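Local coordinates for protein L-threonine-O-3-phosphate decarboxylase (PDB 3FKD) that probably uses pyridoxal 5'-phosphate to remove the carboxylate of L-threonine O-3-phosphate, as an enzyme of the class I and II aminotransferase family, at residues Tyr116-Glu124 with Asn139-Glu150; Phe260-Glu271 with Phe279-Gly287. One frame throughout, in Å; residues are numbered along the deposited sequence.

Contact 1: residues Tyr116-Glu124 with Asn139-Glu150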
loop_
_atom_site.group_PDB
_atom_site.type_symbol
_atom_site.label_atom_id
_atom_site.label_comp_id
_atom_site.label_asym_id
_atom_site.label_seq_id
_atom_site.Cartn_x
_atom_site.Cartn_y
_atom_site.Cartn_z
ATOM N N TYR A 116 -10.824 19.458 19.106
ATOM C CA TYR A 116 -10.322 19.892 20.388
ATOM C C TYR A 116 -8.891 20.416 20.235
ATOM O O TYR A 116 -8.057 19.801 19.568
ATOM C CB TYR A 116 -10.379 18.747 21.403
ATOM C CG TYR A 116 -10.172 19.259 22.794
ATOM C CD1 TYR A 116 -8.895 19.342 23.339
ATOM C CD2 TYR A 116 -11.252 19.736 23.547
ATOM C CE1 TYR A 116 -8.694 19.872 24.620
ATOM C CE2 TYR A 116 -11.071 20.251 24.820
ATOM C CZ TYR A 116 -9.787 20.314 25.351
ATOM O OH TYR A 116 -9.596 20.813 26.614
ATOM N N PRO A 117 -8.606 21.562 20.858
ATOM C CA PRO A 117 -7.340 22.287 20.681
ATOM C C PRO A 117 -6.140 21.581 21.328
ATOM O O PRO A 117 -6.165 21.318 22.524
ATOM C CB PRO A 117 -7.598 23.623 21.388
ATOM C CG PRO A 117 -9.049 23.680 21.688
ATOM C CD PRO A 117 -9.492 22.240 21.817
ATOM N N SER A 118 -5.110 21.280 20.544
ATOM C CA SER A 118 -3.943 20.589 21.083
ATOM C C SER A 118 -3.197 21.403 22.159
ATOM O O SER A 118 -2.548 20.828 23.046
ATOM C CB SER A 118 -2.982 20.143 19.973
ATOM O OG SER A 118 -2.617 21.211 19.129
ATOM N N ASN A 119 -3.287 22.727 22.124
ATOM C CA ASN A 119 -2.567 23.447 23.173
ATOM C C ASN A 119 -3.429 23.937 24.317
ATOM O O ASN A 119 -3.170 24.954 24.948
ATOM C CB ASN A 119 -1.606 24.488 22.617
ATOM C CG ASN A 119 -0.250 23.865 22.258
ATOM O OD1 ASN A 119 0.406 23.228 23.109
ATOM N ND2 ASN A 119 0.166 24.024 20.997
ATOM N N GLU A 120 -4.463 23.154 24.567
ATOM C CA GLU A 120 -5.275 23.276 25.750
ATOM C C GLU A 120 -5.256 21.842 26.250
ATOM O O GLU A 120 -4.885 20.930 25.507
ATOM C CB GLU A 120 -6.641 23.835 25.369
ATOM C CG GLU A 120 -6.437 24.998 24.348
ATOM C CD GLU A 120 -7.639 25.930 24.182
ATOM O OE1 GLU A 120 -8.687 25.666 24.830
ATOM O OE2 GLU A 120 -7.532 26.913 23.387
ATOM N N ASP A 121 -5.537 21.639 27.523
ATOM C CA ASP A 121 -5.186 20.366 28.122
ATOM C C ASP A 121 -6.223 19.350 27.711
ATOM O O ASP A 121 -7.391 19.467 28.083
ATOM C CB ASP A 121 -5.125 20.483 29.638
ATOM C CG ASP A 121 -4.772 19.181 30.314
ATOM O OD1 ASP A 121 -4.478 18.201 29.598
ATOM O OD2 ASP A 121 -4.789 19.135 31.564
ATOM N N ILE A 122 -5.799 18.358 26.935
ATOM C CA ILE A 122 -6.713 17.337 26.486
ATOM C C ILE A 122 -7.255 16.506 27.652
ATOM O O ILE A 122 -8.320 15.883 27.553
ATOM C CB ILE A 122 -6.052 16.472 25.418
ATOM C CG1 ILE A 122 -4.616 16.154 25.825
ATOM C CG2 ILE A 122 -6.003 17.242 24.096
ATOM C CD1 ILE A 122 -4.496 15.168 26.962
ATOM N N GLY A 123 -6.529 16.528 28.770
ATOM C CA GLY A 123 -6.888 15.733 29.934
ATOM C C GLY A 123 -8.214 16.167 30.521
ATOM O O GLY A 123 -8.731 15.570 31.461
ATOM N N GLU A 124 -8.786 17.185 29.900
ATOM C CA GLU A 124 -9.826 17.988 30.482
ATOM C C GLU A 124 -10.825 18.349 29.374
ATOM O O GLU A 124 -11.566 19.317 29.464
ATOM C CB GLU A 124 -9.127 19.216 31.050
ATOM C CG GLU A 124 -9.925 20.217 31.779
ATOM C CD GLU A 124 -9.364 21.554 31.463
ATOM O OE1 GLU A 124 -8.759 21.631 30.371
ATOM O OE2 GLU A 124 -9.496 22.510 32.273
ATOM N N ASN A 139 3.359 16.347 18.634
ATOM C CA ASN A 139 2.373 16.574 17.581
ATOM C C ASN A 139 2.893 17.271 16.323
ATOM O O ASN A 139 3.685 18.170 16.403
ATOM C CB ASN A 139 1.195 17.362 18.162
ATOM C CG ASN A 139 0.019 17.441 17.215
ATOM O OD1 ASN A 139 -0.487 16.422 16.732
ATOM N ND2 ASN A 139 -0.432 18.651 16.950
ATOM N N ASN A 140 2.433 16.816 15.166
ATOM C CA ASN A 140 2.567 17.479 13.867
ATOM C C ASN A 140 1.306 18.342 13.691
ATOM O O ASN A 140 0.227 17.810 13.707
ATOM C CB ASN A 140 2.614 16.350 12.808
ATOM C CG ASN A 140 2.481 16.832 11.371
ATOM O OD1 ASN A 140 2.842 17.953 11.022
ATOM N ND2 ASN A 140 1.990 15.947 10.512
ATOM N N PRO A 141 1.437 19.675 13.502
ATOM C CA PRO A 141 2.614 20.485 13.173
ATOM C C PRO A 141 3.160 21.261 14.369
ATOM O O PRO A 141 4.204 21.875 14.250
ATOM C CB PRO A 141 2.024 21.490 12.171
ATOM C CG PRO A 141 0.503 21.511 12.442
ATOM C CD PRO A 141 0.261 20.565 13.587
ATOM N N ASP A 142 2.422 21.227 15.475
ATOM C CA ASP A 142 2.606 22.005 16.709
ATOM C C ASP A 142 3.876 21.745 17.476
ATOM O O ASP A 142 4.430 22.636 18.110
ATOM C CB ASP A 142 1.524 21.553 17.689
ATOM C CG ASP A 142 0.463 22.521 17.799
ATOM O OD1 ASP A 142 0.688 23.610 17.243
ATOM O OD2 ASP A 142 -0.583 22.213 18.400
ATOM N N GLY A 143 4.234 20.463 17.523
ATOM C CA GLY A 143 5.274 19.979 18.409
ATOM C C GLY A 143 4.758 19.858 19.825
ATOM O O GLY A 143 5.547 19.759 20.757
ATOM N N ARG A 144 3.448 19.891 20.008
ATOM C CA ARG A 144 2.900 19.803 21.352
ATOM C C ARG A 144 3.307 18.471 21.936
ATOM O O ARG A 144 3.226 17.466 21.276
ATOM C CB ARG A 144 1.383 19.952 21.335
ATOM C CG ARG A 144 0.753 20.006 22.703
ATOM C CD ARG A 144 0.335 18.628 23.253
ATOM N NE ARG A 144 -0.097 17.664 22.224
ATOM C CZ ARG A 144 -1.360 17.436 21.856
ATOM N NH1 ARG A 144 -2.351 18.117 22.434
ATOM N NH2 ARG A 144 -1.637 16.523 20.912
ATOM N N LEU A 145 3.783 18.457 23.167
ATOM C CA LEU A 145 4.269 17.215 23.755
ATOM C C LEU A 145 3.646 17.033 25.120
ATOM O O LEU A 145 3.758 17.903 25.984
ATOM C CB LEU A 145 5.805 17.204 23.856
ATOM C CG LEU A 145 6.501 15.880 24.283
ATOM C CD1 LEU A 145 6.655 14.935 23.137
ATOM C CD2 LEU A 145 7.907 16.100 24.924
ATOM N N LEU A 146 2.980 15.899 25.290
ATOM C CA LEU A 146 2.414 15.464 26.553
ATOM C C LEU A 146 3.424 14.548 27.241
ATOM O O LEU A 146 4.174 13.817 26.578
ATOM C CB LEU A 146 1.136 14.676 26.283
ATOM C CG LEU A 146 0.147 15.448 25.438
ATOM C CD1 LEU A 146 -1.062 14.579 25.043
ATOM C CD2 LEU A 146 -0.260 16.669 26.230
ATOM N N GLN A 147 3.429 14.582 28.569
ATOM C CA GLN A 147 4.309 13.742 29.363
ATOM C C GLN A 147 3.770 12.335 29.347
ATOM O O GLN A 147 2.574 12.140 29.474
ATOM C CB GLN A 147 4.338 14.239 30.809
ATOM C CG GLN A 147 5.026 15.565 31.004
ATOM C CD GLN A 147 6.445 15.493 30.550
ATOM O OE1 GLN A 147 7.214 14.665 31.040
ATOM N NE2 GLN A 147 6.813 16.348 29.595
ATOM N N ARG A 148 4.667 11.361 29.207
ATOM C CA ARG A 148 4.310 9.943 29.264
ATOM C C ARG A 148 3.307 9.743 30.376
ATOM O O ARG A 148 2.424 8.900 30.277
ATOM C CB ARG A 148 5.570 9.080 29.487
ATOM C CG ARG A 148 5.354 7.869 30.376
ATOM C CD ARG A 148 6.561 6.941 30.506
ATOM N NE ARG A 148 6.085 5.684 31.080
ATOM C CZ ARG A 148 5.735 4.606 30.372
ATOM N NH1 ARG A 148 5.873 4.603 29.056
ATOM N NH2 ARG A 148 5.275 3.517 30.978
ATOM N N THR A 149 3.442 10.567 31.413
ATOM C CA THR A 149 2.592 10.552 32.608
ATOM C C THR A 149 1.205 11.156 32.408
ATOM O O THR A 149 0.224 10.662 32.953
ATOM C CB THR A 149 3.272 11.328 33.748
ATOM O OG1 THR A 149 4.642 10.926 33.836
ATOM C CG2 THR A 149 2.590 11.063 35.071
ATOM N N GLU A 150 1.120 12.236 31.648
ATOM C CA GLU A 150 -0.172 12.864 31.390
ATOM C C GLU A 150 -1.009 11.893 30.580
ATOM O O GLU A 150 -2.213 11.737 30.800
ATOM C CB GLU A 150 0.009 14.185 30.644
ATOM C CG GLU A 150 -1.280 14.751 30.080
ATOM C CD GLU A 150 -2.292 15.166 31.148
ATOM O OE1 GLU A 150 -1.913 15.274 32.342
ATOM O OE2 GLU A 150 -3.470 15.394 30.782
HETATM O O HOH W 1 -1.589 24.775 18.479
#
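Arg144 spreads one face of its guanidinium over CB of Ser118, its CZ 3.7 Å from that carbon, while the methyl CD1 of Leu146, two residues on, covers the opposite face. Arg144 CG leaves the backbone anti to N (chi1 -174°), and bends at the next two torsions fold the chain beneath the Pro117-Glu120 type I turn. Arg144 NH1 then gives a weak bond to Ser118 O (2.8 Å), poorly aligned at 126°. Alongside, Asn119 slides past Arg144 in the reverse direction, OD1 resting on CG.

Ser118 OG also meets Asp142 OD2, but their modelled separation of 2.4 Å is very short and its details are doubtful; the hydroxyl has a second partner in Ile96 O. A water joins the same carboxylate oxygen to Asn119 ND2. Small polar residues suit this place, where the end of edge strand 112-117 meets the Asn-Asn-Pro-Asp-Gly loop with its cis peptide before Pro141. In related aminotransferases the equivalent loop borders the cofactor site.

Ile122 and Leu146 meet tip to tip, CG1 to CD1 at 4.0 Å. Asp121 OD1 takes the N-H of Gly123 (2.8 Å) in an Asx turn, and Gly123, having no side chain, lets Glu150 OE2 approach its CA. That oxygen also lies 3.2 Å from Asp121 OD1, and two acceptors so close would probably favour a proton on one carboxylate.

Contact 2: residues Phe260-Glu271 with Phe279-Gly287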
loop_
_atom_site.group_PDB
_atom_site.type_symbol
_atom_site.label_atom_id
_atom_site.label_comp_id
_atom_site.label_asym_id
_atom_site.label_seq_id
_atom_site.Cartn_x
_atom_site.Cartn_y
_atom_site.Cartn_z
ATOM N N PHE A 260 17.846 27.962 16.241
ATOM C CA PHE A 260 17.044 28.370 15.093
ATOM C C PHE A 260 15.857 29.233 15.532
ATOM O O PHE A 260 15.611 30.284 14.943
ATOM C CB PHE A 260 16.582 27.140 14.321
ATOM C CG PHE A 260 16.074 27.425 12.919
ATOM C CD1 PHE A 260 16.314 28.630 12.299
ATOM C CD2 PHE A 260 15.412 26.439 12.207
ATOM C CE1 PHE A 260 15.874 28.865 11.017
ATOM C CE2 PHE A 260 14.986 26.684 10.934
ATOM C CZ PHE A 260 15.208 27.909 10.344
ATOM N N ILE A 261 15.150 28.802 16.579
ATOM C CA ILE A 261 13.965 29.502 17.060
ATOM C C ILE A 261 14.264 30.873 17.669
ATOM O O ILE A 261 13.495 31.821 17.504
ATOM C CB ILE A 261 13.150 28.633 18.036
ATOM C CG1 ILE A 261 12.562 27.410 17.274
ATOM C CG2 ILE A 261 12.038 29.462 18.655
ATOM C CD1 ILE A 261 11.776 26.414 18.127
ATOM N N THR A 262 15.394 30.962 18.358
ATOM C CA THR A 262 15.903 32.186 18.945
ATOM C C THR A 262 16.158 33.233 17.878
ATOM O O THR A 262 15.702 34.389 17.980
ATOM C CB THR A 262 17.241 31.912 19.647
ATOM O OG1 THR A 262 17.046 30.977 20.722
ATOM C CG2 THR A 262 17.846 33.205 20.157
ATOM N N ALA A 263 16.923 32.857 16.869
ATOM C CA ALA A 263 17.148 33.760 15.763
ATOM C C ALA A 263 15.818 34.139 15.118
ATOM O O ALA A 263 15.591 35.322 14.861
ATOM C CB ALA A 263 18.093 33.170 14.754
ATOM N N LEU A 264 14.922 33.172 14.882
ATOM C CA LEU A 264 13.659 33.530 14.278
ATOM C C LEU A 264 12.824 34.562 15.077
ATOM O O LEU A 264 12.215 35.463 14.482
ATOM C CB LEU A 264 12.822 32.302 13.917
ATOM C CG LEU A 264 13.308 31.531 12.673
ATOM C CD1 LEU A 264 12.612 30.215 12.553
ATOM C CD2 LEU A 264 13.198 32.303 11.384
ATOM N N ASN A 265 12.763 34.434 16.398
ATOM C CA ASN A 265 11.934 35.338 17.162
ATOM C C ASN A 265 12.529 36.764 17.101
ATOM O O ASN A 265 11.802 37.768 17.027
ATOM C CB ASN A 265 11.763 34.852 18.599
ATOM C CG ASN A 265 10.732 33.737 18.731
ATOM O OD1 ASN A 265 9.706 33.741 18.065
ATOM N ND2 ASN A 265 11.006 32.781 19.610
ATOM N N ARG A 266 13.850 36.845 17.086
ATOM C CA ARG A 266 14.505 38.136 17.001
ATOM C C ARG A 266 13.998 38.909 15.810
ATOM O O ARG A 266 13.991 40.148 15.826
ATOM C CB ARG A 266 16.010 37.980 16.852
ATOM C CG ARG A 266 16.705 37.709 18.136
ATOM C CD ARG A 266 18.125 38.035 17.937
ATOM N NE ARG A 266 18.846 38.015 19.199
ATOM C CZ ARG A 266 20.160 38.092 19.290
ATOM N NH1 ARG A 266 20.891 38.206 18.186
ATOM N NH2 ARG A 266 20.724 38.062 20.481
ATOM N N LEU A 267 13.617 38.185 14.764
ATOM C CA LEU A 267 13.107 38.839 13.574
ATOM C C LEU A 267 11.840 39.573 13.943
ATOM O O LEU A 267 11.082 39.114 14.799
ATOM C CB LEU A 267 12.866 37.839 12.431
ATOM C CG LEU A 267 14.018 37.818 11.411
ATOM C CD1 LEU A 267 15.345 37.727 12.125
ATOM C CD2 LEU A 267 13.859 36.717 10.365
ATOM N N ASP A 268 11.636 40.733 13.326
ATOM C CA ASP A 268 10.387 41.463 13.501
ATOM C C ASP A 268 9.359 41.176 12.400
ATOM O O ASP A 268 9.650 41.281 11.206
ATOM C CB ASP A 268 10.636 42.959 13.639
ATOM C CG ASP A 268 10.637 43.418 15.103
ATOM O OD1 ASP A 268 11.716 43.854 15.623
ATOM O OD2 ASP A 268 9.545 43.325 15.733
ATOM N N GLY A 269 8.153 40.812 12.820
ATOM C CA GLY A 269 7.094 40.534 11.889
ATOM C C GLY A 269 6.783 39.054 11.877
ATOM O O GLY A 269 5.852 38.628 11.189
ATOM N N VAL A 270 7.578 38.275 12.616
ATOM C CA VAL A 270 7.332 36.854 12.758
ATOM C C VAL A 270 7.420 36.356 14.187
ATOM O O VAL A 270 8.291 36.749 14.954
ATOM C CB VAL A 270 8.233 35.972 11.865
ATOM C CG1 VAL A 270 8.227 36.476 10.463
ATOM C CG2 VAL A 270 9.660 35.876 12.422
ATOM N N GLU A 271 6.519 35.440 14.499
ATOM C CA GLU A 271 6.398 34.846 15.808
ATOM C C GLU A 271 6.515 33.305 15.694
ATOM O O GLU A 271 5.816 32.687 14.892
ATOM C CB GLU A 271 5.037 35.260 16.369
ATOM C CG GLU A 271 4.492 34.372 17.470
ATOM C CD GLU A 271 3.222 34.946 18.109
ATOM O OE1 GLU A 271 2.158 35.018 17.422
ATOM O OE2 GLU A 271 3.295 35.312 19.310
ATOM N N PHE A 279 10.622 20.217 14.623
ATOM C CA PHE A 279 9.898 21.094 13.712
ATOM C C PHE A 279 8.916 21.946 14.535
ATOM O O PHE A 279 8.640 21.629 15.688
ATOM C CB PHE A 279 9.150 20.275 12.656
ATOM C CG PHE A 279 8.268 19.220 13.241
ATOM C CD1 PHE A 279 6.994 19.527 13.652
ATOM C CD2 PHE A 279 8.736 17.916 13.396
ATOM C CE1 PHE A 279 6.199 18.561 14.216
ATOM C CE2 PHE A 279 7.945 16.939 13.951
ATOM C CZ PHE A 279 6.680 17.237 14.351
ATOM N N PHE A 280 8.370 22.999 13.931
ATOM C CA PHE A 280 7.582 24.003 14.672
ATOM C C PHE A 280 6.751 24.878 13.722
ATOM O O PHE A 280 7.053 24.998 12.545
ATOM C CB PHE A 280 8.528 24.908 15.543
ATOM C CG PHE A 280 9.658 25.502 14.758
ATOM C CD1 PHE A 280 9.465 26.651 14.001
ATOM C CD2 PHE A 280 10.888 24.868 14.700
ATOM C CE1 PHE A 280 10.478 27.179 13.245
ATOM C CE2 PHE A 280 11.899 25.376 13.928
ATOM C CZ PHE A 280 11.698 26.561 13.210
ATOM N N LEU A 281 5.712 25.503 14.248
ATOM C CA LEU A 281 4.950 26.512 13.515
ATOM C C LEU A 281 5.594 27.946 13.654
ATOM O O LEU A 281 6.013 28.372 14.739
ATOM C CB LEU A 281 3.504 26.489 14.041
ATOM C CG LEU A 281 2.312 25.786 13.374
ATOM C CD1 LEU A 281 2.598 24.817 12.256
ATOM C CD2 LEU A 281 1.458 25.120 14.429
ATOM N N LEU A 282 5.710 28.674 12.553
ATOM C CA LEU A 282 5.863 30.107 12.690
ATOM C C LEU A 282 4.708 30.917 12.050
ATOM O O LEU A 282 4.132 30.536 11.015
ATOM C CB LEU A 282 7.256 30.589 12.269
ATOM C CG LEU A 282 7.671 31.050 10.873
ATOM C CD1 LEU A 282 6.663 32.022 10.200
ATOM C CD2 LEU A 282 9.047 31.711 11.020
ATOM N N ARG A 283 4.372 32.027 12.705
ATOM C CA ARG A 283 3.303 32.925 12.248
ATOM C C ARG A 283 3.864 34.200 11.647
ATOM O O ARG A 283 4.700 34.872 12.264
ATOM C CB ARG A 283 2.404 33.304 13.420
ATOM C CG ARG A 283 0.969 33.589 13.045
ATOM C CD ARG A 283 0.244 34.203 14.219
ATOM N NE ARG A 283 -1.144 33.754 14.252
ATOM C CZ ARG A 283 -2.185 34.522 13.972
ATOM N NH1 ARG A 283 -3.415 34.028 14.011
ATOM N NH2 ARG A 283 -1.987 35.794 13.647
ATOM N N LEU A 284 3.438 34.515 10.434
ATOM C CA LEU A 284 3.711 35.827 9.887
ATOM C C LEU A 284 2.730 36.830 10.479
ATOM O O LEU A 284 1.534 36.615 10.400
ATOM C CB LEU A 284 3.572 35.809 8.379
ATOM C CG LEU A 284 4.489 34.808 7.695
ATOM C CD1 LEU A 284 4.564 35.112 6.223
ATOM C CD2 LEU A 284 5.855 34.914 8.284
ATOM N N LYS A 285 3.241 37.896 11.105
ATOM C CA LYS A 285 2.415 39.046 11.515
ATOM C C LYS A 285 1.703 39.626 10.290
ATOM O O LYS A 285 0.500 39.831 10.305
ATOM C CB LYS A 285 3.270 40.108 12.202
ATOM C CG LYS A 285 2.729 41.540 12.070
ATOM C CD LYS A 285 3.867 42.619 12.002
ATOM C CE LYS A 285 4.562 42.859 13.345
ATOM N NZ LYS A 285 5.902 43.466 13.158
ATOM N N LYS A 286 2.443 39.854 9.212
ATOM C CA LYS A 286 1.834 40.234 7.933
ATOM C C LYS A 286 2.448 39.432 6.771
ATOM O O LYS A 286 3.598 39.007 6.841
ATOM C CB LYS A 286 2.006 41.746 7.673
ATOM C CG LYS A 286 1.491 42.690 8.805
ATOM C CD LYS A 286 -0.047 42.927 8.774
ATOM C CE LYS A 286 -0.583 43.515 10.116
ATOM N NZ LYS A 286 0.010 44.838 10.529
ATOM N N GLY A 287 1.702 39.247 5.690
ATOM C CA GLY A 287 2.165 38.366 4.633
ATOM C C GLY A 287 1.461 37.028 4.807
ATOM O O GLY A 287 0.964 36.719 5.886
#
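Phe280 points the edge of its ring at the face of Phe260 in an offset edge-to-face pair, centroids 5.7 Å apart and planes at 79°. Its chi1 of 52° sets the ring between backbone N and carbonyl carbon and lifts it to the helix. There Ile261 lays CG1 over one face as a CH-pi contact 4.0 Å from the centroid.

Aliphatic contacts extend this layer. Leu264 brings the single methyl CD1 to both Phe280 CE1 and Leu282 CD2. Val270 and Leu284 point the same way, with CG1 and CD2 3.6 Å apart. Large apolar residues suit these positions, buried between the five-stranded sheet and helix 250-266, which lies on this face together with helix 325-339; the helix segment 260-266 runs almost parallel to strand 279-284, at 8°. This is the small domain of the aminotransferase fold. The chain then turns back through Gly269 into edge strand 270-272 and pairs antiparallel with strand 279-284 as a beta hairpin.

In the hydrogen-bonded pair Glu271-Arg283, Glu271 N to Arg283 O is 2.9 Å and Arg283 N to Glu271 O is 2.7 Å, both bonds nearly straight. Lys285 N reaches Gly269 O (2.7 Å); glycine suits this turn because a CB here would jam against the carbonyl O of Asp268.

On the other face, Glu271 and Arg283 run side by side, Glu271 OE1 3.8 Å from Arg283 CD, while Arg283 NE bonds Tyr317 OH.

The two contacts, their centres about 21 Å apart, belong to the surroundings of different sheets, and both are partly buried. Contact 1 sits nearer the middle of the chain, in loops after strands 112-117 and 132-136 of the seven-stranded sheet; buried polar groups and an arginine hold one end, and the acidic pair Asp121 and Glu150 marks a more exposed one. Contact 2 lies farther out, within the five-stranded sheet at its edge, where regular backbone pairing and an aromatic and aliphatic layer beneath a helix do most of the work and charged side chains stay outside. They share no element, yet they touch: Pro141 and Asp142 pack on Leu281, and Asn139 and Pro141 on Phe279, both from strand 279-284.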